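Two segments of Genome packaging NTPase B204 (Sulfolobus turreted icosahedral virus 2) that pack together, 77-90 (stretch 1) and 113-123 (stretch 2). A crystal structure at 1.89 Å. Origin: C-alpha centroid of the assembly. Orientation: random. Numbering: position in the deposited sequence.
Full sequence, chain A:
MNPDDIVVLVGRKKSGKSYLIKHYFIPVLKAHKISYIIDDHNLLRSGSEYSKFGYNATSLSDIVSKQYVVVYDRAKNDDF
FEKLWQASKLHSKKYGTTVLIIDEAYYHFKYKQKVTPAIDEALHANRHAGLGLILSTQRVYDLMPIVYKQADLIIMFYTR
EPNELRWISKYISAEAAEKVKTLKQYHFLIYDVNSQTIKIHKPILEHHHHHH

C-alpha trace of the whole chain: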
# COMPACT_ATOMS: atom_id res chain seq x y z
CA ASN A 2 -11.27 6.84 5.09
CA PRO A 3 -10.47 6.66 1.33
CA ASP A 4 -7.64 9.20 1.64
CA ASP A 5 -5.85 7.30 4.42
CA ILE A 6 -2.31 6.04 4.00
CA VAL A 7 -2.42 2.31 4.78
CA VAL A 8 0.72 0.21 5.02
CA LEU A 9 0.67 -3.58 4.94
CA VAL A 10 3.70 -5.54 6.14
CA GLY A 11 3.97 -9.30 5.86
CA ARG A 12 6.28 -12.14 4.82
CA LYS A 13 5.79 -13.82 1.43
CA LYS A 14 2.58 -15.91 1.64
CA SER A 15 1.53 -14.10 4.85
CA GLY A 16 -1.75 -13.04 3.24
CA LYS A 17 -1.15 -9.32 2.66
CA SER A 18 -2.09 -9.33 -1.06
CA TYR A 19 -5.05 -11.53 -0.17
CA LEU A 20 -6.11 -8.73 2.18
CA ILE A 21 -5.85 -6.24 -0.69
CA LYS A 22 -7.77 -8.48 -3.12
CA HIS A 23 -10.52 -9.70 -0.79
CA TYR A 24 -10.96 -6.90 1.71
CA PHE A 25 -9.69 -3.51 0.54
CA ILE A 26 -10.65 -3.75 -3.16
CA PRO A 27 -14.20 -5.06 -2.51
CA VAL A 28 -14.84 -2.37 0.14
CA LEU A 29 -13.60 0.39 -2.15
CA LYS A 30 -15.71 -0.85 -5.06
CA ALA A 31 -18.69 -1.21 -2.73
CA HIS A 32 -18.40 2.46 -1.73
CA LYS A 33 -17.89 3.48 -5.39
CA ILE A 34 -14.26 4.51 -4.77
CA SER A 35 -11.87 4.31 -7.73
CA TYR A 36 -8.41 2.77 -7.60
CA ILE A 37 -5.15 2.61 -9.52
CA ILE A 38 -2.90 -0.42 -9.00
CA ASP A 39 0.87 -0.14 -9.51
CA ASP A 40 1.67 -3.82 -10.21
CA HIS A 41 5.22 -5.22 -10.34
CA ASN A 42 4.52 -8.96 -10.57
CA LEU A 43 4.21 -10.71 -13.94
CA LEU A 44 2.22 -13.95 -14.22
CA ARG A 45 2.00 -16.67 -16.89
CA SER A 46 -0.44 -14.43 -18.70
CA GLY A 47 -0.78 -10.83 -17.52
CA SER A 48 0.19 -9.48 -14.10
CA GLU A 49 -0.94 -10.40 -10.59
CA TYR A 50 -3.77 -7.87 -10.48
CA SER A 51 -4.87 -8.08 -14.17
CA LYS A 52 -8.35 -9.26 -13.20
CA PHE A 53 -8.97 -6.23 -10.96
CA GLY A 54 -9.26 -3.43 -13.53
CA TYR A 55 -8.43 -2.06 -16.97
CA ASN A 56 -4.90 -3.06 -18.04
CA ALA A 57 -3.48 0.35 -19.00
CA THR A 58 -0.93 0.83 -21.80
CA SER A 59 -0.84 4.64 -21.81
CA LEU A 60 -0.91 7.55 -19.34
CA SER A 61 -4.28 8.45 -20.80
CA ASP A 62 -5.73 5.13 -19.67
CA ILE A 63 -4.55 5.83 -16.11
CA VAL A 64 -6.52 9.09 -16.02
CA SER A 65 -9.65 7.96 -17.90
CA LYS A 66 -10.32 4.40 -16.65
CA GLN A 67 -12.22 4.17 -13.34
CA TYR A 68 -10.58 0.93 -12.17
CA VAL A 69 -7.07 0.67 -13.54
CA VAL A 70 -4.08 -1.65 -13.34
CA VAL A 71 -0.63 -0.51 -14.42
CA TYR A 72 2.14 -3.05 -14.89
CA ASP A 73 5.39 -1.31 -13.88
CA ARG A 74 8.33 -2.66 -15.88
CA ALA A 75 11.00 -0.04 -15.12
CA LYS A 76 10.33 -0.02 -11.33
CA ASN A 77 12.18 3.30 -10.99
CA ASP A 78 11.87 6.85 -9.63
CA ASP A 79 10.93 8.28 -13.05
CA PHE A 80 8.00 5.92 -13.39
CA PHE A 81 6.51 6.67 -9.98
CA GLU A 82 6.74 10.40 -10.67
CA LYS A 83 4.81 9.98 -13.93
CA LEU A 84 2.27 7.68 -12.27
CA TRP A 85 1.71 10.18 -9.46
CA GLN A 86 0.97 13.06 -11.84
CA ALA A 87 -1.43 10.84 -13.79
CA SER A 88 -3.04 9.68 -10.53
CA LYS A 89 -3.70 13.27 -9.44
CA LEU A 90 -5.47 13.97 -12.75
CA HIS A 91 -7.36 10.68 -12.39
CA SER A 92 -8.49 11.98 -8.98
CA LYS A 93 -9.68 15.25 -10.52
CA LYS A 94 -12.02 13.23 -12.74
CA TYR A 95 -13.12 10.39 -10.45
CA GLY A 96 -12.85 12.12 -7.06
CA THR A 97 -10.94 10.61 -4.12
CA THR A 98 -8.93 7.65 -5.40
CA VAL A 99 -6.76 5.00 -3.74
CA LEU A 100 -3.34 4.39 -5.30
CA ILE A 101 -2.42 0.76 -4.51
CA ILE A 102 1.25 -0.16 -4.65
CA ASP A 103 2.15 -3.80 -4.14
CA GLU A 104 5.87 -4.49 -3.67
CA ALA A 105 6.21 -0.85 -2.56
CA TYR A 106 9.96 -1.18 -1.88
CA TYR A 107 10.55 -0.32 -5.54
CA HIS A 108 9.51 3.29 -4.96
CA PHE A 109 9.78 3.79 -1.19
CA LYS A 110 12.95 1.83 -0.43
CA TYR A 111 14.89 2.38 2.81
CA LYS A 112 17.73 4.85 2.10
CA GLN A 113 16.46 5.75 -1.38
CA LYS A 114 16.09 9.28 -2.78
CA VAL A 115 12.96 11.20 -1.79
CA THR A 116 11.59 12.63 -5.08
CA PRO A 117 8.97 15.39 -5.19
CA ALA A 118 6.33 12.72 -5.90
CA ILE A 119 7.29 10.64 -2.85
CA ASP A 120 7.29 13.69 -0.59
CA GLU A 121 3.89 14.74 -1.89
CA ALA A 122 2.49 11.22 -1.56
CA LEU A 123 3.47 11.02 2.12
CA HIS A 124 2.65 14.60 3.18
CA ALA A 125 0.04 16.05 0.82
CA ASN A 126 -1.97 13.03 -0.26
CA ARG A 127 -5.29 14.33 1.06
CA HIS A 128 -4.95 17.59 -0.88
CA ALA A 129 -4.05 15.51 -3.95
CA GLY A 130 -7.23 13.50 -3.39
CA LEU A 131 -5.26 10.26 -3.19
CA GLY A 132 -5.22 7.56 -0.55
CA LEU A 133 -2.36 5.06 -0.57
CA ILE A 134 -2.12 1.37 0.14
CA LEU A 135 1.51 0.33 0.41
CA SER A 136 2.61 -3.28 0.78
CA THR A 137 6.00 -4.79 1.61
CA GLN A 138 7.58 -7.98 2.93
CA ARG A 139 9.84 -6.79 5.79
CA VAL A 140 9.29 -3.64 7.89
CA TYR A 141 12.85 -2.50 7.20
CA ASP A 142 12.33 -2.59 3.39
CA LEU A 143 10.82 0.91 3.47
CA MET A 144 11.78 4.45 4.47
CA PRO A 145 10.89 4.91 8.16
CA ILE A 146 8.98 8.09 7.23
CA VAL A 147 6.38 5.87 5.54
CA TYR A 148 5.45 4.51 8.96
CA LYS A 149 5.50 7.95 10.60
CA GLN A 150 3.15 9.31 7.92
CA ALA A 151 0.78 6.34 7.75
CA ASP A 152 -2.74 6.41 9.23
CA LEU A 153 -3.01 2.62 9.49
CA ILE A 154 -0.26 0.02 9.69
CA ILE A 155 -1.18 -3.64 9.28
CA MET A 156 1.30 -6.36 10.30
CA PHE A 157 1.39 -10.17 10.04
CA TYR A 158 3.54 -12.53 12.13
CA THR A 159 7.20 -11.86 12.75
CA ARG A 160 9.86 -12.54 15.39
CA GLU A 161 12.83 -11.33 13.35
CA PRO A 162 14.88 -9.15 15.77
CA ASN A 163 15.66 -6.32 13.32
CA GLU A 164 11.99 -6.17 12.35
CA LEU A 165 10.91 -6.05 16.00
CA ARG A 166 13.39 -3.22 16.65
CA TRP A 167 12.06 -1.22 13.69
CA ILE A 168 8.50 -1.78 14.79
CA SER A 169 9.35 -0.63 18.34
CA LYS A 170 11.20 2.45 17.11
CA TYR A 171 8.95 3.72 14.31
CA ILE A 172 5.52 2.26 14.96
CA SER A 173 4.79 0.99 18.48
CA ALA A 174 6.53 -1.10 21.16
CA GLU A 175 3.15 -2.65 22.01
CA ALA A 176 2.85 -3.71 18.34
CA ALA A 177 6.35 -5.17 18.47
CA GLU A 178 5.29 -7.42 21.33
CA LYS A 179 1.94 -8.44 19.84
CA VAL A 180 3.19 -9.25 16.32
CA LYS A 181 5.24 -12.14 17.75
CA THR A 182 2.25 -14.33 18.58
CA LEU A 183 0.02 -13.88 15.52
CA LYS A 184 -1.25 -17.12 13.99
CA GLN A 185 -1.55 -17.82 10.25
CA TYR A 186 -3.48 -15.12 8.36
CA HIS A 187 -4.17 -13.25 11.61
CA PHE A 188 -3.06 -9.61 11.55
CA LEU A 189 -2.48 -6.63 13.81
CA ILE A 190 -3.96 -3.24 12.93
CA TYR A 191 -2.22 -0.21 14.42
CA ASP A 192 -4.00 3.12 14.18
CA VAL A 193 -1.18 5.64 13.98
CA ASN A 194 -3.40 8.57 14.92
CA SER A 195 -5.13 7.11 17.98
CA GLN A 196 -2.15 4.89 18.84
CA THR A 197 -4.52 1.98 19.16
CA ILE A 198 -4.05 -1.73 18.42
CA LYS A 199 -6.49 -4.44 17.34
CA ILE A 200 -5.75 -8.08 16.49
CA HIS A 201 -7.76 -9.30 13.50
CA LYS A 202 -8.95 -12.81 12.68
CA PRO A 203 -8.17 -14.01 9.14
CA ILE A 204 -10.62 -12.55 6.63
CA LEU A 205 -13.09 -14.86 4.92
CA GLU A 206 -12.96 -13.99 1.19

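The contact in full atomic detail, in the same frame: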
# COMPACT_ATOMS: atom_id res chain seq x y z
N ASN A 77 11.25 2.23 -11.36
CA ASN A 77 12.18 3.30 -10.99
C ASN A 77 11.53 4.61 -10.55
O ASN A 77 10.30 4.75 -10.59
CB ASN A 77 13.19 3.56 -12.13
CG ASN A 77 12.51 3.95 -13.45
OD1 ASN A 77 11.32 4.29 -13.49
ND2 ASN A 77 13.28 3.91 -14.54
N ASP A 78 12.35 5.57 -10.12
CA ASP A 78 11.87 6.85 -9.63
C ASP A 78 11.10 7.63 -10.70
O ASP A 78 10.11 8.32 -10.39
CB ASP A 78 13.02 7.71 -9.12
CG ASP A 78 13.63 7.19 -7.81
OD1 ASP A 78 12.94 6.44 -7.08
OD2 ASP A 78 14.79 7.53 -7.52
N ASP A 79 11.56 7.55 -11.95
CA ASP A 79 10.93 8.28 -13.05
C ASP A 79 9.51 7.80 -13.28
O ASP A 79 8.61 8.60 -13.56
CB ASP A 79 11.75 8.14 -14.33
N PHE A 80 9.32 6.49 -13.17
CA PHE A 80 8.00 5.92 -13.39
C PHE A 80 7.03 6.36 -12.31
O PHE A 80 5.92 6.76 -12.63
CB PHE A 80 8.04 4.39 -13.46
CG PHE A 80 6.71 3.77 -13.78
CD1 PHE A 80 6.32 3.59 -15.10
CD2 PHE A 80 5.83 3.41 -12.76
CE1 PHE A 80 5.09 3.04 -15.41
CE2 PHE A 80 4.59 2.86 -13.06
CZ PHE A 80 4.22 2.67 -14.39
N PHE A 81 7.44 6.27 -11.04
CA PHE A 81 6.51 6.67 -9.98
C PHE A 81 6.10 8.13 -10.13
O PHE A 81 4.94 8.49 -9.91
CB PHE A 81 7.06 6.41 -8.57
CG PHE A 81 6.09 6.82 -7.50
CD1 PHE A 81 4.98 6.03 -7.21
CD2 PHE A 81 6.23 8.03 -6.84
CE1 PHE A 81 4.04 6.43 -6.26
CE2 PHE A 81 5.30 8.43 -5.89
CZ PHE A 81 4.21 7.63 -5.60
N GLU A 82 7.05 8.98 -10.52
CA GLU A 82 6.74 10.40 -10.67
C GLU A 82 5.65 10.60 -11.72
O GLU A 82 4.69 11.35 -11.50
CB GLU A 82 7.99 11.22 -10.96
CG GLU A 82 8.93 11.32 -9.76
CD GLU A 82 9.47 12.73 -9.54
OE1 GLU A 82 10.60 13.00 -10.00
OE2 GLU A 82 8.77 13.56 -8.91
N LYS A 83 5.78 9.90 -12.84
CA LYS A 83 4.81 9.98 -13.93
C LYS A 83 3.47 9.43 -13.48
O LYS A 83 2.42 10.02 -13.74
CB LYS A 83 5.32 9.15 -15.13
CG LYS A 83 4.67 9.47 -16.45
CD LYS A 83 4.78 8.29 -17.42
CE LYS A 83 6.15 7.63 -17.37
NZ LYS A 83 6.24 6.49 -18.34
N LEU A 84 3.50 8.31 -12.78
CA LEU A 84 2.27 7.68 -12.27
C LEU A 84 1.53 8.57 -11.28
O LEU A 84 0.30 8.59 -11.24
CB LEU A 84 2.61 6.34 -11.59
CG LEU A 84 1.49 5.64 -10.82
CD1 LEU A 84 0.33 5.29 -11.74
CD2 LEU A 84 1.99 4.39 -10.12
N TRP A 85 2.30 9.29 -10.46
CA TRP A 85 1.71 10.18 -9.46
C TRP A 85 0.97 11.35 -10.11
O TRP A 85 -0.15 11.70 -9.71
CB TRP A 85 2.78 10.66 -8.48
CG TRP A 85 2.27 11.57 -7.39
CD1 TRP A 85 2.50 12.91 -7.26
CD2 TRP A 85 1.45 11.19 -6.28
NE1 TRP A 85 1.86 13.40 -6.14
CE2 TRP A 85 1.21 12.37 -5.52
CE3 TRP A 85 0.89 9.99 -5.84
CZ2 TRP A 85 0.44 12.36 -4.36
CZ3 TRP A 85 0.13 9.99 -4.69
CH2 TRP A 85 -0.10 11.18 -3.96
N GLN A 86 1.59 11.96 -11.12
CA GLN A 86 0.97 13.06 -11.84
C GLN A 86 -0.31 12.59 -12.51
O GLN A 86 -1.33 13.29 -12.48
CB GLN A 86 1.93 13.63 -12.90
CG GLN A 86 3.14 14.37 -12.33
CD GLN A 86 2.75 15.54 -11.44
OE1 GLN A 86 1.86 16.33 -11.76
NE2 GLN A 86 3.44 15.66 -10.30
N ALA A 87 -0.25 11.41 -13.13
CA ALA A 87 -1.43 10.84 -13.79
C ALA A 87 -2.50 10.48 -12.76
O ALA A 87 -3.70 10.59 -13.03
CB ALA A 87 -1.04 9.61 -14.63
N SER A 88 -2.08 10.03 -11.58
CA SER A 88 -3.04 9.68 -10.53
C SER A 88 -3.79 10.90 -10.01
O SER A 88 -4.98 10.82 -9.72
CB SER A 88 -2.33 8.97 -9.36
OG SER A 88 -1.77 7.73 -9.77
N LYS A 89 -3.08 12.01 -9.86
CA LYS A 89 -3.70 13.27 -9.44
C LYS A 89 -4.78 13.73 -10.44
O LYS A 89 -5.86 14.17 -10.05
CB LYS A 89 -2.64 14.35 -9.22
CG LYS A 89 -1.83 14.16 -7.94
CD LYS A 89 -1.06 15.43 -7.54
CE LYS A 89 0.13 15.68 -8.44
NZ LYS A 89 0.95 16.82 -7.93
N LEU A 90 -4.48 13.62 -11.73
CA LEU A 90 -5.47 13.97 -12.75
C LEU A 90 -6.63 12.97 -12.75
O LEU A 90 -7.79 13.37 -12.88
CB LEU A 90 -4.82 14.11 -14.13
CG LEU A 90 -3.85 15.29 -14.24
CD1 LEU A 90 -3.06 15.28 -15.55
CD2 LEU A 90 -4.57 16.63 -14.07
N GLN A 113 16.56 5.25 -0.01
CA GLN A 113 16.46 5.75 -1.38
C GLN A 113 16.20 7.26 -1.40
O GLN A 113 15.94 7.88 -0.35
CB GLN A 113 15.37 5.02 -2.16
CG GLN A 113 13.97 5.58 -1.97
N LYS A 114 16.27 7.84 -2.60
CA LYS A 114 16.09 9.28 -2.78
C LYS A 114 14.62 9.68 -2.71
O LYS A 114 13.77 9.08 -3.38
CB LYS A 114 16.68 9.73 -4.12
N VAL A 115 14.33 10.69 -1.90
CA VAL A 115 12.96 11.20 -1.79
C VAL A 115 12.66 12.21 -2.90
O VAL A 115 13.05 13.37 -2.80
CB VAL A 115 12.71 11.84 -0.41
CG1 VAL A 115 11.30 12.43 -0.32
CG2 VAL A 115 12.93 10.82 0.72
N THR A 116 11.98 11.76 -3.96
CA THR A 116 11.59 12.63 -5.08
C THR A 116 10.44 13.54 -4.67
O THR A 116 9.82 13.33 -3.62
CB THR A 116 11.08 11.79 -6.28
OG1 THR A 116 9.91 11.07 -5.90
CG2 THR A 116 12.15 10.82 -6.77
N PRO A 117 10.14 14.57 -5.49
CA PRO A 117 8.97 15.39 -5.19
C PRO A 117 7.68 14.58 -5.07
O PRO A 117 6.86 14.87 -4.18
CB PRO A 117 8.89 16.33 -6.41
CG PRO A 117 10.31 16.49 -6.82
CD PRO A 117 10.98 15.17 -6.55
N ALA A 118 7.52 13.58 -5.93
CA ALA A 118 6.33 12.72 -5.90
C ALA A 118 6.19 11.95 -4.58
O ALA A 118 5.10 11.88 -4.01
CB ALA A 118 6.34 11.74 -7.07
N ILE A 119 7.29 11.38 -4.11
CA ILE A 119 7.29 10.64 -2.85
C ILE A 119 6.94 11.57 -1.69
O ILE A 119 6.10 11.25 -0.85
CB ILE A 119 8.65 9.97 -2.55
CG1 ILE A 119 9.01 8.97 -3.66
CG2 ILE A 119 8.63 9.27 -1.19
CD1 ILE A 119 8.00 7.86 -3.84
N ASP A 120 7.58 12.73 -1.65
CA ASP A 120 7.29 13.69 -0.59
C ASP A 120 5.83 14.10 -0.61
O ASP A 120 5.18 14.17 0.44
CB ASP A 120 8.18 14.92 -0.70
CG ASP A 120 8.09 15.79 0.54
OD1 ASP A 120 8.67 15.38 1.57
OD2 ASP A 120 7.42 16.84 0.50
N GLU A 121 5.30 14.38 -1.79
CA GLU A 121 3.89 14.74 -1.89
C GLU A 121 2.97 13.60 -1.46
O GLU A 121 1.96 13.83 -0.78
CB GLU A 121 3.56 15.16 -3.33
CG GLU A 121 2.41 16.15 -3.40
CD GLU A 121 1.91 16.39 -4.82
OE1 GLU A 121 2.71 16.28 -5.77
OE2 GLU A 121 0.70 16.68 -4.96
N ALA A 122 3.31 12.38 -1.87
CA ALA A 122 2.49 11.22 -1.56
C ALA A 122 2.35 11.05 -0.05
O ALA A 122 1.28 10.70 0.45
CB ALA A 122 3.11 9.98 -2.17
N LEU A 123 3.44 11.29 0.67
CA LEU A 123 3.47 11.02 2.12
C LEU A 123 3.04 12.21 2.97
O LEU A 123 2.74 12.05 4.15
CB LEU A 123 4.87 10.55 2.55
CG LEU A 123 5.39 9.21 2.05
CD1 LEU A 123 6.75 8.91 2.69
CD2 LEU A 123 4.41 8.05 2.34
O HOH W 1 9.73 8.63 -7.43

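The two stretches pack as a pair of helices, 78-90 and 117-123, whose axes approach to 9.2 Å and whose N-to-C directions diverge by 49°. The backbones come close where Glu-82 CA lies 5.3 Å from Ala-118 CA, with the CA-to-CB bond of Ala-118 pointing toward stretch 1, and the contact buries 553 Å² in total.

Asn-77 begins stretch 1 as the N-cap: its OD1 accepts from Phe-80 N (3.0 Å), satisfying an amide in the first helical turn. Asp-78 follows with its CB 4.0 Å from Thr-116 CG2, and a water links the same two residues, donating to Asp-78 O (3.0 Å) and lying 2.9 Å from Thr-116 OG1. That hydroxyl oxygen also caps the second helix by accepting from Ile-119 N (3.2 Å).

One turn on, Phe-81 supplies apolar packing. Its CE2 lies 3.4 Å from Ile-119 CD1 and 3.7 Å from Ala-118 CB, while Ala-122 CB sits at the ring edge. Although the CA-to-CB bond of Ile-119 points away from stretch 1, the end of its side chain returns to the phenyl ring. Glu-82 reaches the start of the second helix, where its OE2 accepts from Ala-118 N (3.2 Å), an amide too early in the helix to be paired with a preceding helical carbonyl.

Trp-85 combines both kinds of contact. Ala-122 CB lies over the face of its six-membered ring, 4.0 Å from the centroid, in a CH-pi contact, while at the ring edge NE1 donates to Glu-121 OE1 (3.0 Å). A turn later, Lys-89 NZ forms a salt bridge with the same OE1 of Glu-121 (2.8 Å) and a weak hydrogen bond to Glu-121 OE2 (3.0 Å). The carboxylate thus joins the indole and the ammonium group, balancing the lysine charge beside the aromatic packing.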